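Local coordinates for uncharacterized lipoprotein GfcB (Escherichia coli K12, PDB 2IN5), which is of unknown function but, as a membrane lipoprotein homologous to a group 4 capsule protein, probably acts in capsule or related polysaccharide production, at residues 37-42 with 188-193; 110-115 with 123-128; 130-135 with 146-151; 166-171 with 178-183. One frame throughout, in Å; residues are numbered along the deposited sequence.

Contact 1: residues 37-42 with 188-193; sequences MYLRLN and IPVEMT
Ile-188 meets Asn-42 at the end of the pair, its CA lying 3.6 Å from the amide oxygen OD1 while CG2 reaches the same group. Next, Pro-189 O receives the N-H of Asn-42 (2.9 Å), and its ring sets CG against Asn-42 CA. Val-190, with CG1 anti to the backbone N (chi1 180°), spreads its methyls between two leucines: CG2 touches Leu-41 CD2 at 3.7 Å, and CG1 touches Leu-39 CD1 at 3.9 Å. The two antiparallel strands are the first and last of the chain, 36-41 and 189-194, brought side by side across 145 intervening residues. Glu-191 and Arg-40 form a hydrogen-bonded pair and run alongside each other, CB to CB 3.6 Å. Their charges come near, Arg-40 NE to Glu-191 OE1 4.1 Å, without making a salt bridge. An alanine in place of Arg-40 would probably leave the Glu-191 carboxylate without this positive neighbour, while the like charge of Glu-43 stays close. Met-192, a selenomethionine like Met-37, turns to the leucine face, where its SE lies 3.8 Å from Met-37 CE. Thr-193 exchanges two backbone hydrogen bonds with Tyr-38, the N-H of Tyr-38 reaching Thr-193 O at 2.9 Å.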
loop_
_atom_site.group_PDB
_atom_site.type_symbol
_atom_site.label_atom_id
_atom_site.label_comp_id
_atom_site.label_asym_id
_atom_site.label_seq_id
_atom_site.Cartn_x
_atom_site.Cartn_y
_atom_site.Cartn_z
HETATM N N MSE A 37 -2.572 -16.646 -2.594
HETATM C CA MSE A 37 -2.410 -17.450 -1.397
HETATM C C MSE A 37 -3.733 -18.058 -0.872
HETATM O O MSE A 37 -4.823 -17.529 -1.117
HETATM C CB MSE A 37 -1.794 -16.538 -0.333
HETATM C CG MSE A 37 -1.715 -17.109 1.064
HETATM SE SE MSE A 37 -2.273 -15.788 2.380
HETATM C CE MSE A 37 -0.858 -14.496 2.122
ATOM N N TYR A 38 -3.627 -19.175 -0.159
ATOM C CA TYR A 38 -4.789 -19.811 0.454
ATOM C C TYR A 38 -4.673 -19.492 1.931
ATOM O O TYR A 38 -3.683 -19.844 2.568
ATOM C CB TYR A 38 -4.776 -21.332 0.253
ATOM C CG TYR A 38 -5.367 -21.771 -1.068
ATOM C CD1 TYR A 38 -4.802 -22.820 -1.796
ATOM C CD2 TYR A 38 -6.461 -21.105 -1.618
ATOM C CE1 TYR A 38 -5.306 -23.188 -3.049
ATOM C CE2 TYR A 38 -6.971 -21.466 -2.863
ATOM C CZ TYR A 38 -6.388 -22.504 -3.572
ATOM O OH TYR A 38 -6.877 -22.835 -4.809
ATOM N N LEU A 39 -5.673 -18.805 2.470
ATOM C CA LEU A 39 -5.666 -18.433 3.879
ATOM C C LEU A 39 -6.624 -19.292 4.684
ATOM O O LEU A 39 -7.725 -19.594 4.239
ATOM C CB LEU A 39 -6.064 -16.961 4.039
ATOM C CG LEU A 39 -6.344 -16.513 5.480
ATOM C CD1 LEU A 39 -5.084 -16.696 6.312
ATOM C CD2 LEU A 39 -6.797 -15.055 5.516
ATOM N N ARG A 40 -6.202 -19.680 5.876
ATOM C CA ARG A 40 -7.047 -20.471 6.749
ATOM C C ARG A 40 -6.939 -19.891 8.162
ATOM O O ARG A 40 -5.857 -19.851 8.744
ATOM C CB ARG A 40 -6.600 -21.935 6.732
ATOM C CG ARG A 40 -7.363 -22.838 7.690
ATOM C CD ARG A 40 -8.203 -23.861 6.954
ATOM N NE ARG A 40 -7.390 -24.684 6.063
ATOM C CZ ARG A 40 -7.885 -25.601 5.238
ATOM N NH1 ARG A 40 -9.195 -25.814 5.191
ATOM N NH2 ARG A 40 -7.072 -26.300 4.455
ATOM N N LEU A 41 -8.056 -19.417 8.701
ATOM C CA LEU A 41 -8.065 -18.854 10.040
ATOM C C LEU A 41 -8.833 -19.752 10.988
ATOM O O LEU A 41 -9.928 -20.216 10.668
ATOM C CB LEU A 41 -8.699 -17.467 10.042
ATOM C CG LEU A 41 -7.917 -16.416 9.269
ATOM C CD1 LEU A 41 -8.746 -15.156 9.138
ATOM C CD2 LEU A 41 -6.608 -16.135 9.976
ATOM N N ASN A 42 -8.248 -19.986 12.158
ATOM C CA ASN A 42 -8.855 -20.828 13.179
ATOM C C ASN A 42 -9.298 -22.170 12.630
ATOM O O ASN A 42 -10.406 -22.616 12.916
ATOM C CB ASN A 42 -10.067 -20.134 13.797
ATOM C CG ASN A 42 -9.699 -18.885 14.546
ATOM O OD1 ASN A 42 -8.994 -18.934 15.556
ATOM N ND2 ASN A 42 -10.174 -17.748 14.057
ATOM N N ILE A 188 -5.293 -18.052 18.023
ATOM C CA ILE A 188 -5.753 -17.773 16.663
ATOM C C ILE A 188 -4.819 -18.282 15.559
ATOM O O ILE A 188 -4.135 -17.504 14.887
ATOM C CB ILE A 188 -5.995 -16.275 16.450
ATOM C CG1 ILE A 188 -6.969 -15.758 17.507
ATOM C CG2 ILE A 188 -6.590 -16.039 15.062
ATOM C CD1 ILE A 188 -7.207 -14.258 17.443
ATOM N N PRO A 189 -4.817 -19.606 15.332
ATOM C CA PRO A 189 -3.973 -20.227 14.315
ATOM C C PRO A 189 -4.248 -19.742 12.905
ATOM O O PRO A 189 -5.395 -19.575 12.490
ATOM C CB PRO A 189 -4.238 -21.717 14.514
ATOM C CG PRO A 189 -5.646 -21.746 14.990
ATOM C CD PRO A 189 -5.709 -20.600 15.956
ATOM N N VAL A 190 -3.162 -19.511 12.181
ATOM C CA VAL A 190 -3.220 -19.024 10.821
ATOM C C VAL A 190 -2.433 -19.961 9.918
ATOM O O VAL A 190 -1.313 -20.356 10.245
ATOM C CB VAL A 190 -2.613 -17.608 10.735
ATOM C CG1 VAL A 190 -2.664 -17.094 9.310
ATOM C CG2 VAL A 190 -3.356 -16.674 11.669
ATOM N N GLU A 191 -3.029 -20.327 8.788
ATOM C CA GLU A 191 -2.382 -21.214 7.821
ATOM C C GLU A 191 -2.338 -20.500 6.484
ATOM O O GLU A 191 -3.350 -19.975 6.027
ATOM C CB GLU A 191 -3.171 -22.519 7.668
ATOM C CG GLU A 191 -3.216 -23.401 8.903
ATOM C CD GLU A 191 -4.006 -24.682 8.666
ATOM O OE1 GLU A 191 -3.684 -25.412 7.699
ATOM O OE2 GLU A 191 -4.948 -24.962 9.448
HETATM N N MSE A 192 -1.167 -20.478 5.860
HETATM C CA MSE A 192 -1.022 -19.820 4.571
HETATM C C MSE A 192 -0.247 -20.675 3.579
HETATM O O MSE A 192 0.796 -21.238 3.914
HETATM C CB MSE A 192 -0.315 -18.480 4.740
HETATM C CG MSE A 192 -1.027 -17.541 5.689
HETATM SE SE MSE A 192 -0.245 -15.779 5.688
HETATM C CE MSE A 192 1.132 -16.137 6.996
ATOM N N THR A 193 -0.773 -20.772 2.361
ATOM C CA THR A 193 -0.133 -21.537 1.301
ATOM C C THR A 193 0.043 -20.593 0.117
ATOM O O THR A 193 -0.928 -20.066 -0.422
ATOM C CB THR A 193 -0.983 -22.770 0.888
ATOM O OG1 THR A 193 -1.119 -23.653 2.008
ATOM C CG2 THR A 193 -0.304 -23.537 -0.242
HETATM O O HOH W 1 -3.842 -22.945 3.736
HETATM O O HOH W 2 -6.139 -22.087 10.412
#

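Contact 2: residues 110-115 with 123-128; sequences TRDILW and SATLSS
Arg-111 and Leu-126 trade a pair of backbone hydrogen bonds, the shorter from Leu-126 N to Arg-111 O at 2.8 Å. Ile-113 and Ala-124 repeat the exchange two residues on, and the non-hydrogen-bonded pairs between and beyond them add CA-H...O contacts such as Asp-112 CA to Ala-124 O.

Among the polar side chains, Arg-111 crosses to the other strand. With CG between the backbone N and the carbonyl carbon (chi1 70°), a bend at chi2 brings CD toward Leu-126. Beyond it NH1 donates to Ser-128 OG at 3.0 Å, nearly in the guanidinium plane, while Leu-126 CB lies over one face of that group. Ser-128 OG is also bonded to Glu-152, which forms a weak, long ion pair with Arg-111 NH2, so the serine bridges the two charged groups. On the other face of the strands Asp-112 and Thr-125 lie side by side, but their modelled oxygen separation is too short to be taken literally.

Apolar contact centres on Ile-113 and Leu-126, whose side chains cross at about a right angle with CG1 of the isoleucine 3.5 Å from CD1 of the leucine. From the neighbouring strands, Val-89 touches Ile-113 and Val-154 touches Leu-126. Farther along, Trp-115 lays CZ3 against the backbone of Ser-123, 3.5 Å from its CA, while its NE1 is held by Glu-117. On the more exposed face Leu-114 CD1 meets Ser-123 CB at 3.9 Å.

Mostly buried side chains on one face and more exposed, mainly polar ones on the other mark a twisted antiparallel beta hairpin, strands 108-117 and 120-140.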
loop_
_atom_site.group_PDB
_atom_site.type_symbol
_atom_site.label_atom_id
_atom_site.label_comp_id
_atom_site.label_asym_id
_atom_site.label_seq_id
_atom_site.Cartn_x
_atom_site.Cartn_y
_atom_site.Cartn_z
ATOM N N THR A 110 13.645 -12.380 19.232
ATOM C CA THR A 110 12.846 -11.832 20.309
ATOM C C THR A 110 12.111 -10.598 19.815
ATOM O O THR A 110 12.690 -9.727 19.167
ATOM C CB THR A 110 13.738 -11.486 21.534
ATOM O OG1 THR A 110 14.109 -12.697 22.204
ATOM C CG2 THR A 110 12.999 -10.582 22.513
ATOM N N ARG A 111 10.817 -10.541 20.100
ATOM C CA ARG A 111 10.012 -9.408 19.678
ATOM C C ARG A 111 8.739 -9.343 20.499
ATOM O O ARG A 111 8.425 -10.263 21.261
ATOM C CB ARG A 111 9.662 -9.528 18.188
ATOM C CG ARG A 111 8.669 -10.630 17.834
ATOM C CD ARG A 111 9.211 -12.003 18.168
ATOM N NE ARG A 111 8.450 -13.049 17.501
ATOM C CZ ARG A 111 8.780 -14.337 17.511
ATOM N NH1 ARG A 111 9.864 -14.751 18.155
ATOM N NH2 ARG A 111 8.024 -15.214 16.869
ATOM N N ASP A 112 8.015 -8.242 20.367
ATOM C CA ASP A 112 6.758 -8.101 21.082
ATOM C C ASP A 112 5.662 -8.008 20.019
ATOM O O ASP A 112 5.919 -7.577 18.897
ATOM C CB ASP A 112 6.759 -6.830 21.953
ATOM C CG ASP A 112 7.831 -6.849 23.041
ATOM O OD1 ASP A 112 7.863 -7.796 23.862
ATOM O OD2 ASP A 112 8.642 -5.897 23.080
ATOM N N ILE A 113 4.452 -8.441 20.355
ATOM C CA ILE A 113 3.344 -8.345 19.410
ATOM C C ILE A 113 2.186 -7.653 20.106
ATOM O O ILE A 113 2.076 -7.677 21.334
ATOM C CB ILE A 113 2.854 -9.750 18.884
ATOM C CG1 ILE A 113 2.430 -10.645 20.044
ATOM C CG2 ILE A 113 3.967 -10.453 18.100
ATOM C CD1 ILE A 113 1.832 -11.937 19.585
ATOM N N LEU A 114 1.329 -7.031 19.303
ATOM C CA LEU A 114 0.156 -6.330 19.798
ATOM C C LEU A 114 -1.017 -6.781 18.954
ATOM O O LEU A 114 -1.001 -6.597 17.743
ATOM C CB LEU A 114 0.335 -4.820 19.636
ATOM C CG LEU A 114 -0.828 -3.915 20.070
ATOM C CD1 LEU A 114 -1.129 -4.093 21.546
ATOM C CD2 LEU A 114 -0.471 -2.487 19.759
ATOM N N TRP A 115 -2.033 -7.365 19.568
ATOM C CA TRP A 115 -3.177 -7.807 18.783
ATOM C C TRP A 115 -4.501 -7.549 19.515
ATOM O O TRP A 115 -4.530 -7.443 20.740
ATOM C CB TRP A 115 -3.006 -9.290 18.448
ATOM C CG TRP A 115 -3.367 -10.242 19.542
ATOM C CD1 TRP A 115 -4.539 -10.929 19.665
ATOM C CD2 TRP A 115 -2.561 -10.619 20.668
ATOM N NE1 TRP A 115 -4.517 -11.711 20.797
ATOM C CE2 TRP A 115 -3.314 -11.543 21.430
ATOM C CE3 TRP A 115 -1.275 -10.269 21.105
ATOM C CZ2 TRP A 115 -2.831 -12.119 22.598
ATOM C CZ3 TRP A 115 -0.790 -10.839 22.269
ATOM C CH2 TRP A 115 -1.569 -11.758 23.005
ATOM N N SER A 123 -1.041 -7.932 24.375
ATOM C CA SER A 123 0.322 -7.871 23.865
ATOM C C SER A 123 1.206 -8.805 24.678
ATOM O O SER A 123 0.847 -9.184 25.788
ATOM C CB SER A 123 0.853 -6.432 23.935
ATOM O OG SER A 123 1.188 -6.072 25.260
ATOM N N ALA A 124 2.349 -9.198 24.130
ATOM C CA ALA A 124 3.237 -10.099 24.859
ATOM C C ALA A 124 4.645 -10.137 24.279
ATOM O O ALA A 124 4.869 -9.727 23.146
ATOM C CB ALA A 124 2.641 -11.502 24.886
ATOM N N THR A 125 5.598 -10.614 25.069
ATOM C CA THR A 125 6.970 -10.693 24.605
ATOM C C THR A 125 7.269 -12.122 24.191
ATOM O O THR A 125 7.237 -13.043 25.013
ATOM C CB THR A 125 7.952 -10.243 25.687
ATOM O OG1 THR A 125 7.666 -8.886 26.041
ATOM C CG2 THR A 125 9.390 -10.325 25.171
ATOM N N LEU A 126 7.549 -12.296 22.903
ATOM C CA LEU A 126 7.823 -13.611 22.352
ATOM C C LEU A 126 9.278 -13.855 22.021
ATOM O O LEU A 126 9.967 -13.010 21.441
ATOM C CB LEU A 126 7.004 -13.840 21.082
ATOM C CG LEU A 126 5.486 -13.992 21.162
ATOM C CD1 LEU A 126 4.847 -12.698 21.622
ATOM C CD2 LEU A 126 4.964 -14.371 19.788
ATOM N N SER A 127 9.731 -15.041 22.390
ATOM C CA SER A 127 11.091 -15.461 22.118
ATOM C C SER A 127 10.996 -16.862 21.531
ATOM O O SER A 127 10.328 -17.734 22.089
ATOM C CB SER A 127 11.913 -15.462 23.409
ATOM O OG SER A 127 11.252 -16.188 24.428
ATOM N N SER A 128 11.650 -17.074 20.398
ATOM C CA SER A 128 11.611 -18.377 19.739
ATOM C C SER A 128 12.958 -18.818 19.192
ATOM O O SER A 128 13.887 -18.021 19.053
ATOM C CB SER A 128 10.615 -18.354 18.579
ATOM O OG SER A 128 11.055 -17.469 17.561
#

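Contact 3: residues 130-135 with 146-151; sequences FSFAGL and LCNVWQ
Phe-132, its CG anti to the backbone N (chi1 -174°), presents its ring edge to the face of Trp-150 in a T-shaped stack, the centroids of the phenyl and the six-membered indole ring 5.3 Å apart and the planes at 67°. The CB of Phe-132 lies over the same indole ring, 4.1 Å from its centroid, as a CH-pi contact. Two residues earlier on the strand, Phe-130 CB comes within 3.9 Å of Trp-150 CE3, and Ile-103 touches both Phe-130 and Trp-150. An alanine at Trp-150 would take away the indole and would probably leave the Phe-132 edge without its aromatic partner and Phe-130 beside a gap.

Packing is also close on the opposite face. Ala-133 CB meets Gln-151 CG at 3.4 Å and Val-149 CG1 at 3.7 Å, and the amide of Gln-151 turns off to Thr-166, which bonds its OE1. Beneath these side chains the backbone grips Val-149 twice: its O accepts from Ala-133 N and its N donates to Gly-134 O, each at 2.7 Å. At the backbone angles of Gly-134 a CB would run into the carbonyl O of Ala-133.

The far end is looser and more open to solvent. There Leu-135 and Leu-146, both exposed, touch by single methyls, CD1 to CD2 at 3.7 Å. Phe-132 is also an exposed residue, yet Gly-134 N lies over the centre of one ring face and CE1 meets Asn-148 CB.

Two residues, Ala-133 and Gly-134, thus face the single Val-149, a beta bulge within the long antiparallel hairpin of strands 120-140 and 143-156.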
loop_
_atom_site.group_PDB
_atom_site.type_symbol
_atom_site.label_atom_id
_atom_site.label_comp_id
_atom_site.label_asym_id
_atom_site.label_seq_id
_atom_site.Cartn_x
_atom_site.Cartn_y
_atom_site.Cartn_z
ATOM N N PHE A 130 14.572 -21.484 16.044
ATOM C CA PHE A 130 14.268 -22.296 14.875
ATOM C C PHE A 130 14.945 -23.657 14.951
ATOM O O PHE A 130 16.114 -23.756 15.313
ATOM C CB PHE A 130 14.704 -21.575 13.601
ATOM C CG PHE A 130 13.735 -20.523 13.135
ATOM C CD1 PHE A 130 13.393 -20.436 11.795
ATOM C CD2 PHE A 130 13.171 -19.617 14.028
ATOM C CE1 PHE A 130 12.504 -19.467 11.343
ATOM C CE2 PHE A 130 12.280 -18.644 13.586
ATOM C CZ PHE A 130 11.947 -18.573 12.237
ATOM N N SER A 131 14.204 -24.704 14.612
ATOM C CA SER A 131 14.747 -26.053 14.651
ATOM C C SER A 131 14.485 -26.737 13.300
ATOM O O SER A 131 13.331 -26.856 12.865
ATOM C CB SER A 131 14.103 -26.827 15.816
ATOM O OG SER A 131 14.794 -28.032 16.123
ATOM N N PHE A 132 15.563 -27.152 12.630
ATOM C CA PHE A 132 15.467 -27.809 11.324
ATOM C C PHE A 132 14.792 -29.159 11.494
ATOM O O PHE A 132 15.301 -30.044 12.186
ATOM C CB PHE A 132 16.854 -27.985 10.698
ATOM C CG PHE A 132 16.819 -28.516 9.291
ATOM C CD1 PHE A 132 16.218 -27.780 8.270
ATOM C CD2 PHE A 132 17.339 -29.773 8.990
ATOM C CE1 PHE A 132 16.131 -28.291 6.974
ATOM C CE2 PHE A 132 17.256 -30.293 7.697
ATOM C CZ PHE A 132 16.651 -29.551 6.687
ATOM N N ALA A 133 13.631 -29.301 10.865
ATOM C CA ALA A 133 12.841 -30.519 10.956
ATOM C C ALA A 133 13.071 -31.443 9.765
ATOM O O ALA A 133 12.497 -32.530 9.691
ATOM C CB ALA A 133 11.368 -30.159 11.072
ATOM N N GLY A 134 13.903 -31.001 8.829
ATOM C CA GLY A 134 14.202 -31.828 7.679
ATOM C C GLY A 134 13.663 -31.393 6.328
ATOM O O GLY A 134 13.210 -30.267 6.126
ATOM N N LEU A 135 13.725 -32.322 5.388
ATOM C CA LEU A 135 13.261 -32.084 4.041
ATOM C C LEU A 135 11.820 -32.560 3.901
ATOM O O LEU A 135 11.373 -33.456 4.620
ATOM C CB LEU A 135 14.168 -32.832 3.068
ATOM C CG LEU A 135 13.642 -33.158 1.672
ATOM C CD1 LEU A 135 13.599 -31.917 0.802
ATOM C CD2 LEU A 135 14.540 -34.207 1.057
ATOM N N LEU A 146 10.447 -28.786 -3.223
ATOM C CA LEU A 146 11.298 -29.285 -2.147
ATOM C C LEU A 146 11.468 -28.158 -1.162
ATOM O O LEU A 146 11.892 -27.068 -1.535
ATOM C CB LEU A 146 12.676 -29.690 -2.669
ATOM C CG LEU A 146 12.746 -30.991 -3.459
ATOM C CD1 LEU A 146 14.189 -31.265 -3.872
ATOM C CD2 LEU A 146 12.227 -32.119 -2.594
ATOM N N CYS A 147 11.149 -28.432 0.097
ATOM C CA CYS A 147 11.225 -27.428 1.146
ATOM C C CYS A 147 12.051 -27.855 2.323
ATOM O O CYS A 147 12.081 -29.030 2.664
ATOM C CB CYS A 147 9.832 -27.118 1.717
ATOM S SG CYS A 147 8.566 -26.604 0.553
ATOM N N ASN A 148 12.713 -26.887 2.947
ATOM C CA ASN A 148 13.446 -27.160 4.171
ATOM C C ASN A 148 12.352 -26.876 5.193
ATOM O O ASN A 148 11.750 -25.805 5.174
ATOM C CB ASN A 148 14.591 -26.171 4.403
ATOM C CG ASN A 148 15.718 -26.331 3.409
ATOM O OD1 ASN A 148 16.051 -27.445 2.995
ATOM N ND2 ASN A 148 16.329 -25.215 3.031
ATOM N N VAL A 149 12.081 -27.830 6.070
ATOM C CA VAL A 149 11.049 -27.637 7.074
ATOM C C VAL A 149 11.648 -27.062 8.348
ATOM O O VAL A 149 12.474 -27.697 8.995
ATOM C CB VAL A 149 10.338 -28.962 7.418
ATOM C CG1 VAL A 149 9.264 -28.711 8.463
ATOM C CG2 VAL A 149 9.732 -29.571 6.162
ATOM N N TRP A 150 11.234 -25.851 8.702
ATOM C CA TRP A 150 11.727 -25.207 9.909
ATOM C C TRP A 150 10.637 -25.132 10.970
ATOM O O TRP A 150 9.543 -24.649 10.707
ATOM C CB TRP A 150 12.212 -23.804 9.585
ATOM C CG TRP A 150 13.536 -23.763 8.910
ATOM C CD1 TRP A 150 13.787 -23.495 7.593
ATOM C CD2 TRP A 150 14.805 -23.941 9.532
ATOM N NE1 TRP A 150 15.141 -23.487 7.359
ATOM C CE2 TRP A 150 15.790 -23.757 8.535
ATOM C CE3 TRP A 150 15.208 -24.237 10.841
ATOM C CZ2 TRP A 150 17.154 -23.855 8.807
ATOM C CZ3 TRP A 150 16.561 -24.337 11.111
ATOM C CH2 TRP A 150 17.522 -24.143 10.094
ATOM N N GLN A 151 10.952 -25.621 12.163
ATOM C CA GLN A 151 10.028 -25.607 13.289
ATOM C C GLN A 151 10.452 -24.536 14.287
ATOM O O GLN A 151 11.502 -24.662 14.917
ATOM C CB GLN A 151 10.042 -26.954 13.994
ATOM C CG GLN A 151 9.569 -28.085 13.122
ATOM C CD GLN A 151 8.085 -28.302 13.231
ATOM O OE1 GLN A 151 7.318 -27.351 13.387
ATOM N NE2 GLN A 151 7.662 -29.561 13.132
#

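Contact 4: residues 166-171 with 178-183; sequences TFWVDS and QSRQML
The carbonyl O of Thr-166 is approached twice by the other strand. The N-H of Arg-180 bonds to Thr-166 O at 2.8 Å. A longer CA-H...O contact runs from Ser-179 CA to Thr-166 O, 3.3 Å apart. Arg-180 O in turn accepts from Thr-166 N, and Gln-178 O from Trp-168 N.

The indole of Trp-168 carries most of the side-chain contact. Gln-178, its CG anti to the backbone N (chi1 180°) and its chain extended, runs alongside and holds OE1 over one face, 3.2 Å from Trp-168 CZ3 and offset toward the rim, with the amide plane almost perpendicular to the ring. Thr-166 CG2 covers the opposite face. At the ring's edge the bent chain of Arg-180 brings NH1 to 3.2 Å from Trp-168 CH2 and CG to 3.5 Å from CZ3. The polar ends have partners elsewhere: Glu-136 binds Trp-168 NE1, and Thr-193 holds Gln-178 NE2 weakly.

On the other side of the sheet, Phe-167 CD1 rests 3.6 Å from Ser-179 CB, both residues buried. The three antiparallel pairs, Thr-166 with Arg-180, Phe-167 with Ser-179 and Trp-168 with Gln-178, belong to the beta hairpin of strands 161-170 and 176-182.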
loop_
_atom_site.group_PDB
_atom_site.type_symbol
_atom_site.label_atom_id
_atom_site.label_comp_id
_atom_site.label_asym_id
_atom_site.label_seq_id
_atom_site.Cartn_x
_atom_site.Cartn_y
_atom_site.Cartn_z
ATOM N N THR A 166 5.372 -23.523 12.075
ATOM C CA THR A 166 6.124 -24.284 11.088
ATOM C C THR A 166 6.188 -23.493 9.791
ATOM O O THR A 166 5.206 -22.880 9.381
ATOM C CB THR A 166 5.467 -25.660 10.837
ATOM O OG1 THR A 166 5.301 -26.342 12.087
ATOM C CG2 THR A 166 6.344 -26.517 9.932
ATOM N N PHE A 167 7.358 -23.497 9.157
ATOM C CA PHE A 167 7.559 -22.771 7.907
ATOM C C PHE A 167 8.225 -23.672 6.869
ATOM O O PHE A 167 9.310 -24.198 7.103
ATOM C CB PHE A 167 8.440 -21.538 8.157
ATOM C CG PHE A 167 7.862 -20.568 9.148
ATOM C CD1 PHE A 167 6.912 -19.631 8.753
ATOM C CD2 PHE A 167 8.230 -20.625 10.490
ATOM C CE1 PHE A 167 6.332 -18.764 9.681
ATOM C CE2 PHE A 167 7.658 -19.768 11.422
ATOM C CZ PHE A 167 6.704 -18.831 11.017
ATOM N N TRP A 168 7.563 -23.847 5.729
ATOM C CA TRP A 168 8.079 -24.664 4.631
ATOM C C TRP A 168 8.792 -23.769 3.634
ATOM O O TRP A 168 8.151 -23.023 2.889
ATOM C CB TRP A 168 6.936 -25.382 3.945
ATOM C CG TRP A 168 6.436 -26.525 4.738
ATOM C CD1 TRP A 168 6.856 -27.818 4.660
ATOM C CD2 TRP A 168 5.418 -26.489 5.747
ATOM N NE1 TRP A 168 6.160 -28.596 5.555
ATOM C CE2 TRP A 168 5.267 -27.805 6.232
ATOM C CE3 TRP A 168 4.614 -25.472 6.285
ATOM C CZ2 TRP A 168 4.344 -28.135 7.229
ATOM C CZ3 TRP A 168 3.691 -25.803 7.280
ATOM C CH2 TRP A 168 3.565 -27.123 7.738
ATOM N N VAL A 169 10.119 -23.869 3.611
ATOM C CA VAL A 169 10.952 -23.031 2.749
ATOM C C VAL A 169 11.489 -23.702 1.489
ATOM O O VAL A 169 11.978 -24.824 1.536
ATOM C CB VAL A 169 12.177 -22.500 3.538
ATOM C CG1 VAL A 169 12.971 -21.531 2.683
ATOM C CG2 VAL A 169 11.719 -21.853 4.831
ATOM N N ASP A 170 11.410 -22.995 0.369
ATOM C CA ASP A 170 11.939 -23.497 -0.887
ATOM C C ASP A 170 13.465 -23.530 -0.721
ATOM O O ASP A 170 14.102 -22.482 -0.659
ATOM C CB ASP A 170 11.565 -22.560 -2.027
ATOM C CG ASP A 170 12.043 -23.066 -3.375
ATOM O OD1 ASP A 170 13.269 -23.204 -3.575
ATOM O OD2 ASP A 170 11.181 -23.331 -4.230
ATOM N N SER A 171 14.040 -24.729 -0.667
ATOM C CA SER A 171 15.477 -24.914 -0.456
ATOM C C SER A 171 16.429 -24.274 -1.471
ATOM O O SER A 171 17.641 -24.323 -1.285
ATOM C CB SER A 171 15.788 -26.411 -0.366
ATOM O OG SER A 171 15.520 -27.058 -1.598
ATOM N N GLN A 178 4.635 -22.264 2.457
ATOM C CA GLN A 178 3.555 -22.630 3.360
ATOM C C GLN A 178 3.992 -22.278 4.768
ATOM O O GLN A 178 5.164 -22.381 5.100
ATOM C CB GLN A 178 3.246 -24.130 3.271
ATOM C CG GLN A 178 2.131 -24.549 4.206
ATOM C CD GLN A 178 1.669 -25.979 4.002
ATOM O OE1 GLN A 178 2.143 -26.901 4.667
ATOM N NE2 GLN A 178 0.742 -26.173 3.071
ATOM N N SER A 179 3.053 -21.850 5.596
ATOM C CA SER A 179 3.396 -21.496 6.963
ATOM C C SER A 179 2.235 -21.742 7.911
ATOM O O SER A 179 1.078 -21.643 7.514
ATOM C CB SER A 179 3.792 -20.022 7.029
ATOM O OG SER A 179 2.680 -19.202 6.720
ATOM N N ARG A 180 2.553 -22.096 9.152
ATOM C CA ARG A 180 1.539 -22.297 10.174
ATOM C C ARG A 180 2.016 -21.501 11.381
ATOM O O ARG A 180 3.110 -21.750 11.894
ATOM C CB ARG A 180 1.402 -23.769 10.572
ATOM C CG ARG A 180 1.149 -24.730 9.415
ATOM C CD ARG A 180 0.094 -25.766 9.776
ATOM N NE ARG A 180 0.280 -26.302 11.120
ATOM C CZ ARG A 180 1.252 -27.138 11.481
ATOM N NH1 ARG A 180 2.148 -27.553 10.592
ATOM N NH2 ARG A 180 1.331 -27.556 12.740
ATOM N N GLN A 181 1.204 -20.545 11.831
ATOM C CA GLN A 181 1.563 -19.713 12.980
ATOM C C GLN A 181 0.345 -19.166 13.703
ATOM O O GLN A 181 -0.770 -19.285 13.224
ATOM C CB GLN A 181 2.447 -18.544 12.524
ATOM C CG GLN A 181 1.748 -17.549 11.614
ATOM C CD GLN A 181 2.726 -16.730 10.790
ATOM O OE1 GLN A 181 3.574 -16.005 11.325
ATOM N NE2 GLN A 181 2.619 -16.851 9.474
HETATM N N MSE A 182 0.569 -18.556 14.861
HETATM C CA MSE A 182 -0.509 -17.967 15.645
HETATM C C MSE A 182 -0.637 -16.502 15.289
HETATM O O MSE A 182 0.334 -15.866 14.878
HETATM C CB MSE A 182 -0.213 -18.093 17.139
HETATM C CG MSE A 182 -0.176 -19.513 17.632
HETATM SE SE MSE A 182 -1.894 -20.379 17.492
HETATM C CE MSE A 182 -1.650 -21.754 18.816
ATOM N N LEU A 183 -1.834 -15.954 15.447
ATOM C CA LEU A 183 -2.030 -14.547 15.141
ATOM C C LEU A 183 -1.681 -13.717 16.379
ATOM O O LEU A 183 -1.262 -12.568 16.279
ATOM C CB LEU A 183 -3.473 -14.314 14.690
ATOM C CG LEU A 183 -3.908 -12.895 14.352
ATOM C CD1 LEU A 183 -5.073 -12.942 13.388
ATOM C CD2 LEU A 183 -4.291 -12.159 15.647
#

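The four contacts follow one run of antiparallel strands. Contacts 1 and 4 adjoin, centres 10 Å apart, where strand 189-194 lies beside 176-182 and Val-190 N comes within 2.6 Å of Gln-181 O, probably a hydrogen bond. Contact 4 passes to contact 3, 9 Å away between centres, through Asn-148 N and Val-169 O, 2.6 Å apart and probably hydrogen-bonded. Contact 3 shares strand 120-140 with contact 2, though their centres are 23 Å apart. Contact 2 meets contact 4 again through Trp-115 CD1 and Leu-183 CD2, 4.2 Å apart. Contacts 2, 3 and 4 are hairpins nested in sequence within the long connection closed by contact 1.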